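Endo-beta-1,4-glucanase (cellulase B) (Bacillus halodurans, PDB 4V2X) is a three-module endo-beta-1,4-glucanase that probably cleaves beta-glucan backbones with a family 5 glycoside hydrolase module, aided by a carbohydrate-binding module. Local coordinates at residues M543-E547 with A548-E552. Numbering follows the deposited sequence. Where two conformers were deposited one is given.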
loop_
_atom_site.group_PDB
_atom_site.type_symbol
_atom_site.label_atom_id
_atom_site.label_comp_id
_atom_site.label_asym_id
_atom_site.label_seq_id
_atom_site.Cartn_x
_atom_site.Cartn_y
_atom_site.Cartn_z
ATOM N N MET A 543 -35.019 39.982 -2.481
ATOM C CA MET A 543 -34.606 38.590 -2.587
ATOM C C MET A 543 -33.760 38.462 -3.846
ATOM O O MET A 543 -34.265 38.648 -4.957
ATOM C CB MET A 543 -35.827 37.688 -2.689
ATOM C CG MET A 543 -35.516 36.218 -2.559
ATOM S SD MET A 543 -35.170 35.807 -0.846
ATOM C CE MET A 543 -36.812 35.867 -0.140
ATOM N N LYS A 544 -32.481 38.143 -3.665
ATOM C CA LYS A 544 -31.531 38.054 -4.769
ATOM C C LYS A 544 -31.502 36.639 -5.333
ATOM O O LYS A 544 -31.415 35.677 -4.577
ATOM C CB LYS A 544 -30.128 38.437 -4.281
ATOM C CG LYS A 544 -29.067 38.538 -5.371
ATOM C CD LYS A 544 -29.610 39.255 -6.595
ATOM C CE LYS A 544 -28.609 40.214 -7.214
ATOM N NZ LYS A 544 -27.583 39.526 -8.038
ATOM N N LEU A 545 -31.586 36.526 -6.655
ATOM C CA LEU A 545 -31.342 35.260 -7.350
ATOM C C LEU A 545 -30.062 35.508 -8.118
ATOM O O LEU A 545 -29.997 36.450 -8.906
ATOM C CB LEU A 545 -32.472 34.897 -8.320
ATOM C CG LEU A 545 -33.879 34.760 -7.734
ATOM C CD1 LEU A 545 -34.845 34.275 -8.800
ATOM C CD2 LEU A 545 -33.898 33.821 -6.544
ATOM N N THR A 546 -29.051 34.677 -7.895
ATOM C CA THR A 546 -27.705 34.984 -8.393
ATOM C C THR A 546 -27.510 34.641 -9.859
ATOM O O THR A 546 -28.252 33.840 -10.447
ATOM C CB THR A 546 -26.627 34.236 -7.599
ATOM O OG1 THR A 546 -26.768 32.835 -7.822
ATOM C CG2 THR A 546 -26.724 34.550 -6.106
ATOM N N GLU A 547 -26.472 35.222 -10.447
ATOM C CA GLU A 547 -26.092 34.853 -11.809
ATOM C C GLU A 547 -25.719 33.373 -11.905
ATOM O O GLU A 547 -26.008 32.715 -12.906
ATOM C CB GLU A 547 -24.940 35.728 -12.310
ATOM C CG GLU A 547 -24.706 35.554 -13.801
ATOM C CD GLU A 547 -23.805 36.608 -14.413
ATOM O OE1 GLU A 547 -23.639 37.695 -13.815
ATOM O OE2 GLU A 547 -23.271 36.340 -15.513
ATOM N N ALA A 548 -25.103 32.837 -10.855
ATOM C CA ALA A 548 -24.738 31.416 -10.827
ATOM C C ALA A 548 -25.973 30.522 -10.888
ATOM O O ALA A 548 -25.943 29.455 -11.495
ATOM C CB ALA A 548 -23.936 31.106 -9.577
ATOM N N PHE A 549 -27.052 30.956 -10.243
ATOM C CA PHE A 549 -28.334 30.253 -10.350
ATOM C C PHE A 549 -28.789 30.214 -11.805
ATOM O O PHE A 549 -29.058 29.146 -12.346
ATOM C CB PHE A 549 -29.392 30.926 -9.479
ATOM C CG PHE A 549 -30.796 30.411 -9.691
ATOM C CD1 PHE A 549 -31.177 29.169 -9.206
ATOM C CD2 PHE A 549 -31.748 31.204 -10.319
ATOM C CE1 PHE A 549 -32.477 28.710 -9.375
ATOM C CE2 PHE A 549 -33.052 30.755 -10.487
ATOM C CZ PHE A 549 -33.416 29.507 -10.013
ATOM N N PHE A 550 -28.862 31.385 -12.432
ATOM C CA PHE A 550 -29.368 31.475 -13.799
ATOM C C PHE A 550 -28.497 30.769 -14.835
ATOM O O PHE A 550 -29.010 30.318 -15.860
ATOM C CB PHE A 550 -29.605 32.932 -14.187
ATOM C CG PHE A 550 -30.783 33.548 -13.494
ATOM C CD1 PHE A 550 -32.068 33.085 -13.744
ATOM C CD2 PHE A 550 -30.616 34.581 -12.591
ATOM C CE1 PHE A 550 -33.162 33.645 -13.108
ATOM C CE2 PHE A 550 -31.709 35.152 -11.955
ATOM C CZ PHE A 550 -32.983 34.680 -12.213
ATOM N N ARG A 551 -27.198 30.647 -14.571
ATOM C CA ARG A 551 -26.312 29.910 -15.483
ATOM C C ARG A 551 -26.757 28.459 -15.684
ATOM O O ARG A 551 -26.455 27.853 -16.710
ATOM C CB ARG A 551 -24.857 29.938 -15.001
ATOM C CG ARG A 551 -24.099 31.193 -15.391
ATOM C CD ARG A 551 -22.594 30.972 -15.400
ATOM N NE ARG A 551 -22.069 30.660 -14.074
ATOM C CZ ARG A 551 -21.783 31.559 -13.132
ATOM N NH1 ARG A 551 -21.979 32.859 -13.342
ATOM N NH2 ARG A 551 -21.303 31.152 -11.963
ATOM N N GLU A 552 -27.475 27.910 -14.705
ATOM C CA GLU A 552 -27.965 26.542 -14.787
ATOM C C GLU A 552 -29.492 26.464 -14.816
ATOM O O GLU A 552 -30.087 25.490 -14.349
ATOM C CB GLU A 552 -27.374 25.733 -13.632
ATOM C CG GLU A 552 -25.854 25.703 -13.694
ATOM C CD GLU A 552 -25.232 24.774 -12.676
ATOM O OE1 GLU A 552 -25.361 23.544 -12.834
ATOM O OE2 GLU A 552 -24.608 25.283 -11.723
#
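Ala548 lays its CB 3.8 Å from OG1 of Thr546, the residue just ahead of the helical turn, and also touches Tyr532. Thr546 is the N-cap, and its hydroxyl accepts from the backbone amide of Phe549, with N to OG1 at 3.1 Å and an N-H...O angle of 154°. With chi1 at 66°, OG1 of Thr546 sits between its own backbone N and carbonyl carbon, turned to meet the first turn of the helix. The same hydroxyl is hydrogen-bonded to the carbonyl of Tyr532, so the cap is tied to the loop at Tyr532 as well as to the helix. Phe549 closes on the threonine through CB, which lies 3.3 Å from Thr546 O, while its ring passes Leu545 and reaches Ala511 on strand 506-513. Its CD2 stands over the centre of the Phe550 ring, 3.8 Å above the plane. Phe550 donates its amide N to Thr546 O at 3.2 Å, and its ring lies back against the end of the strand, CE2 meeting Leu545 CB at 3.7 Å and CZ approaching Leu545 CD1. Replacing Phe550 by an alanine would probably open a gap beside Leu545 CB and CD1 and remove the ring face on which CD2 of Phe549 rests, leaving that ring freer to shift. Arg551 completes the turn with a bond from its N to Glu547 O, 2.9 Å long. Its chain bends at chi3 (-64°), bringing NH1 alongside CG of Glu547; OE2 of Glu547 and NH1 of Arg551, 4.3 Å apart, are too far for a salt bridge, though their opposite charges may still attract. The whole is a strand-to-helix junction with a threonine N-cap, here leading from strand 542-545 into the short helix 547-551 within the antiparallel beta-sheet fold of the C-terminal CBM46 module.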